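Aminopentol aminotransferase (PDB 6HBS) catalyses the pyridoxal-phosphate-dependent transfer of the amino group of aminopentol, the hydrolysed form of fumonisin B1, to pyruvate, giving the 2-keto product and L-alanine. Local coordinates at the interface of chains A and B. Numbering follows the deposited sequence. Chains: chain A/B, Aminopentol aminotransferase.

Contact 1: the interface of chains A and B. Residues chain A 22, 26, 37, 39, 62; chain B 88-91, 290.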
# COMPACT_ATOMS: atom_id res chain seq x y z
N MET A 22 -1.02 17.64 -8.16
CA MET A 22 -0.70 16.82 -6.97
C MET A 22 -2.01 16.60 -6.21
O MET A 22 -3.00 17.23 -6.51
CB MET A 22 0.35 17.48 -6.05
CG MET A 22 1.67 16.72 -6.00
SD MET A 22 1.54 15.07 -5.21
CE MET A 22 1.46 15.60 -3.50
N GLU A 26 0.06 15.46 1.02
CA GLU A 26 1.29 16.20 0.78
C GLU A 26 1.10 17.28 -0.28
O GLU A 26 2.04 17.96 -0.62
CB GLU A 26 2.43 15.25 0.39
CG GLU A 26 2.85 14.34 1.53
CD GLU A 26 4.12 13.54 1.33
OE1 GLU A 26 4.76 13.68 0.26
OE2 GLU A 26 4.46 12.76 2.23
N GLN A 37 6.19 22.41 -3.47
CA GLN A 37 5.50 21.12 -3.68
C GLN A 37 6.51 19.98 -3.89
O GLN A 37 6.35 18.90 -3.31
CB GLN A 37 4.56 21.20 -4.88
CG GLN A 37 3.80 19.89 -5.11
CD GLN A 37 2.88 19.51 -3.97
OE1 GLN A 37 1.68 19.83 -4.01
NE2 GLN A 37 3.41 18.82 -2.97
N PHE A 39 10.52 18.32 -4.12
CA PHE A 39 11.82 18.32 -3.44
C PHE A 39 12.88 17.57 -4.25
O PHE A 39 12.56 16.85 -5.21
CB PHE A 39 11.67 17.75 -2.04
CG PHE A 39 10.76 18.60 -1.19
CD1 PHE A 39 9.38 18.48 -1.30
CD2 PHE A 39 11.29 19.56 -0.34
CE1 PHE A 39 8.56 19.30 -0.54
CE2 PHE A 39 10.46 20.38 0.41
CZ PHE A 39 9.10 20.24 0.32
N TYR A 62 5.90 13.76 7.18
CA TYR A 62 4.54 13.52 7.74
C TYR A 62 4.53 12.27 8.59
O TYR A 62 3.54 11.59 8.67
CB TYR A 62 3.46 13.47 6.65
CG TYR A 62 3.04 14.83 6.16
CD1 TYR A 62 3.73 15.49 5.16
CD2 TYR A 62 1.93 15.45 6.70
CE1 TYR A 62 3.34 16.75 4.73
CE2 TYR A 62 1.51 16.69 6.27
CZ TYR A 62 2.21 17.34 5.28
OH TYR A 62 1.78 18.57 4.88
N MET B 88 9.83 11.78 1.69
CA MET B 88 10.13 13.14 2.13
C MET B 88 8.82 13.87 2.42
O MET B 88 7.75 13.34 2.21
CB MET B 88 10.93 13.89 1.05
CG MET B 88 12.25 13.20 0.70
SD MET B 88 13.22 14.06 -0.56
CE MET B 88 12.36 13.70 -2.09
N THR B 89 8.93 15.12 2.88
CA THR B 89 7.77 15.95 3.25
C THR B 89 6.90 16.29 2.03
O THR B 89 5.70 16.54 2.15
CB THR B 89 8.29 17.19 3.98
OG1 THR B 89 8.83 16.69 5.20
CG2 THR B 89 7.22 18.24 4.19
N GLY B 90 7.52 16.28 0.85
CA GLY B 90 6.77 16.29 -0.40
C GLY B 90 7.38 15.32 -1.39
O GLY B 90 8.44 14.74 -1.13
N PRO B 91 6.71 15.06 -2.52
CA PRO B 91 7.27 14.21 -3.55
C PRO B 91 8.57 14.80 -4.12
O PRO B 91 8.72 16.03 -4.16
CB PRO B 91 6.20 14.22 -4.65
CG PRO B 91 5.44 15.49 -4.39
CD PRO B 91 5.39 15.60 -2.89
N PHE B 290 4.15 8.95 -2.11
CA PHE B 290 4.91 10.00 -2.73
C PHE B 290 6.40 9.71 -2.61
O PHE B 290 7.19 10.59 -2.91
CB PHE B 290 4.52 11.36 -2.14
CG PHE B 290 3.04 11.60 -2.18
CD1 PHE B 290 2.42 11.92 -3.37
CD2 PHE B 290 2.26 11.35 -1.07
CE1 PHE B 290 1.04 12.03 -3.43
CE2 PHE B 290 0.88 11.53 -1.12
CZ PHE B 290 0.28 11.87 -2.30
O HOH W 1 4.26 18.45 0.82
O HOH W 2 6.48 11.35 1.31

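Contact 2: the interface of chains A and B. Residues chain A 6, 10, 38-40, 50; chain B 91-93, 96.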
# COMPACT_ATOMS: atom_id res chain seq x y z
N ARG A 6 12.90 26.25 -10.96
CA ARG A 6 12.69 24.82 -11.13
C ARG A 6 11.31 24.47 -10.59
O ARG A 6 10.58 23.73 -11.23
CB ARG A 6 13.82 23.99 -10.49
CG ARG A 6 15.15 24.16 -11.21
CD ARG A 6 16.22 23.16 -10.81
NE ARG A 6 15.94 21.85 -11.40
CZ ARG A 6 15.68 20.72 -10.73
NH1 ARG A 6 15.82 20.62 -9.41
NH2 ARG A 6 15.29 19.65 -11.42
N LEU A 10 8.23 22.73 -12.71
CA LEU A 10 7.73 21.46 -12.23
C LEU A 10 6.22 21.56 -11.98
O LEU A 10 5.50 20.66 -12.34
CB LEU A 10 8.50 21.06 -10.97
CG LEU A 10 9.87 20.43 -11.21
CD1 LEU A 10 10.66 20.34 -9.92
CD2 LEU A 10 9.73 19.05 -11.85
N PHE A 38 7.57 20.22 -4.68
CA PHE A 38 8.50 19.22 -5.15
C PHE A 38 9.89 19.42 -4.54
O PHE A 38 10.39 20.52 -4.54
CB PHE A 38 8.56 19.28 -6.68
CG PHE A 38 7.27 18.85 -7.32
CD1 PHE A 38 6.90 17.52 -7.28
CD2 PHE A 38 6.41 19.78 -7.86
CE1 PHE A 38 5.71 17.11 -7.84
CE2 PHE A 38 5.21 19.38 -8.41
CZ PHE A 38 4.86 18.04 -8.41
N PHE A 39 10.52 18.32 -4.12
CA PHE A 39 11.82 18.32 -3.44
C PHE A 39 12.88 17.57 -4.25
O PHE A 39 12.56 16.85 -5.21
CB PHE A 39 11.67 17.75 -2.04
CG PHE A 39 10.76 18.60 -1.19
CD1 PHE A 39 9.38 18.48 -1.30
CD2 PHE A 39 11.29 19.56 -0.34
CE1 PHE A 39 8.56 19.30 -0.54
CE2 PHE A 39 10.46 20.38 0.41
CZ PHE A 39 9.10 20.24 0.32
N ARG A 40 14.16 17.78 -3.89
CA ARG A 40 15.26 17.14 -4.62
C ARG A 40 15.98 16.12 -3.73
O ARG A 40 16.41 15.05 -4.21
CB ARG A 40 16.22 18.18 -5.21
CG ARG A 40 17.05 17.61 -6.36
CD ARG A 40 18.08 18.57 -6.94
NE ARG A 40 19.24 18.64 -6.05
CZ ARG A 40 20.25 17.78 -6.03
NH1 ARG A 40 20.25 16.75 -6.87
NH2 ARG A 40 21.25 17.96 -5.19
N ALA A 50 13.21 21.73 -4.98
CA ALA A 50 13.73 21.55 -6.36
C ALA A 50 14.80 22.62 -6.69
O ALA A 50 15.63 22.37 -7.54
CB ALA A 50 12.61 21.63 -7.35
N PRO B 91 6.71 15.06 -2.52
CA PRO B 91 7.27 14.21 -3.55
C PRO B 91 8.57 14.80 -4.12
O PRO B 91 8.72 16.03 -4.16
CB PRO B 91 6.20 14.22 -4.65
CG PRO B 91 5.44 15.49 -4.39
CD PRO B 91 5.39 15.60 -2.89
N SER B 92 9.41 13.92 -4.67
CA SER B 92 10.51 14.32 -5.49
C SER B 92 9.98 14.92 -6.78
O SER B 92 8.90 14.53 -7.29
CB SER B 92 11.47 13.17 -5.78
OG SER B 92 12.36 13.53 -6.84
N GLU B 93 10.74 15.88 -7.32
CA GLU B 93 10.58 16.35 -8.70
C GLU B 93 10.45 15.19 -9.70
O GLU B 93 9.83 15.38 -10.73
CB GLU B 93 11.77 17.21 -9.14
CG GLU B 93 13.10 16.53 -9.00
CD GLU B 93 14.30 17.43 -9.29
OE1 GLU B 93 15.33 16.91 -9.66
OE2 GLU B 93 14.18 18.65 -9.12
N VAL B 96 7.10 14.12 -11.43
CA VAL B 96 6.67 14.73 -12.67
C VAL B 96 7.19 13.93 -13.88
O VAL B 96 6.39 13.61 -14.78
CB VAL B 96 7.04 16.23 -12.71
CG1 VAL B 96 6.53 16.88 -13.97
CG2 VAL B 96 6.49 16.98 -11.50
O HOH W 3 15.01 13.70 -6.21

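Contact 1: the interface of chains A and B
A:Met22 and B:Phe290 meet tip to tip: SD and the methyl CE both press on the CD1–CE1 side of the ring, with SD 3.6 Å from CE1. The methionine chain bends at chi2 and again at chi3 (-76°), which sets its methyl against the CD1–CE1 rim and turns it toward B:Pro91. A flexible, polarisable thioether suits a place between an aromatic and a proline.

Beside it, A:Glu26 runs past B:Phe290 in the opposite direction. Its CB stands 4.1 Å above the ring plane near the rim, and its carboxylate is turned 31° from that plane, with OE1 3.3 Å from the CB of B:Phe290. The chain lies extended beyond CG, carrying its aliphatic part over the CD2 rim and the acid head on to the B:Met88–B:Gly90 loop. The rim of A:Phe39 packs on that loop, CE1 lying 3.5 Å from CA of B:Gly90; a residue lacking a side chain suits this close approach. The NH of A:Phe39 donates to the carbonyl O of B:Pro91 at 2.9 Å.

Two water bridges make the looser, wetter side. OE2 of A:Glu26 and the carbonyl of B:Met88 are linked by water 2, and water 1 links the backbone O of A:Glu26 to the O of B:Thr89. Behind them, that same A:Glu26 carbonyl is steadied by a hydrogen bond from NE2 of A:Gln37, nearly straight at 170° and in the amide plane. The edge of A:Tyr62 meets the B:Thr89 carbonyl in plane, CE1 to O 3.5 Å.

Together these contacts dock the 88-91 loop and B:Phe290 of one subunit against the N-terminal region of the other, helping to hold the two-fold dimer together.

Contact 2: the interface of chains A and B
A:Arg6 takes hold of B:Glu93 end-on, with NH1 and NH2 both directed at one carboxylate oxygen, OE2. NH1 lies 2.6 Å from OE2 and meets its syn lone pair, the side of the other oxygen; NH2 comes from above the carboxylate plane. The two flat groups are steeply turned, 78° apart, and neither bond is straight (130° at the hydrogen of NH1), so this is a salt bridge pinched on one oxygen rather than the flat, two-oxygen pairing common for arginine and a carboxylate. An arginine suits the place because one guanidinium can offer several N–H groups at once.

On one flank of the glutamate the contacts are apolar. CD1 of A:Leu10, from the same helix 5-17 as A:Arg6, rests 3.4 Å from CB of B:Glu93, while its other methyl, CD2, reaches toward B:Val96. That valine, on helix 94-105, sets CG2 over one face of the A:Phe38 ring, 4.0 Å from the centroid, as a CH-pi contact. A broad aromatic face and a branched aliphatic side chain fit well here, and CG of B:Pro91 touches the CD1–CE1 side of the same ring.

Backbone pairing positions the glutamate. A:Phe39 and B:Ser92 form a parallel beta bridge, in which the N of B:Glu93 donates to the O of A:Phe39 at 3.0 Å. This fixes the start of the glutamate, whose CG sits between the backbone N and the carbonyl carbon (chi1 56°) before the chain runs out extended to A:Arg6. Further out, A:Arg40 lays its CG alongside the carboxylate, and its more distant positive charge may add to the field there. Water 3 joins the A:Arg40 carbonyl to the B:Ser92 hydroxyl. On the arginine side, the backbone O of A:Ala50 accepts a hydrogen bond from NH1 of A:Arg6 at 2.6 Å, in the carbonyl plane and on a lone pair.

The C-alpha centres of contact 1 and contact 2 lie about 8 Å apart, and both include A:Phe39 and B:Pro91, so they are neighbouring stretches of one seam. Along chain B the seam follows the continuous segment from residue 88 into helix 94-105; B:Phe290 joins it at contact 1. On chain A contact 1 draws on the loop after the 3-10 helix 19-21, the start of strand 39-43 and the 3-10 helix 60-62, while contact 2 takes in helix 5-17. Contact 1 leans on apolar packing and waters, contact 2 on strand pairing and a salt bridge. Two-fold symmetry repeats both, so each subunit supplies both sides of the seam.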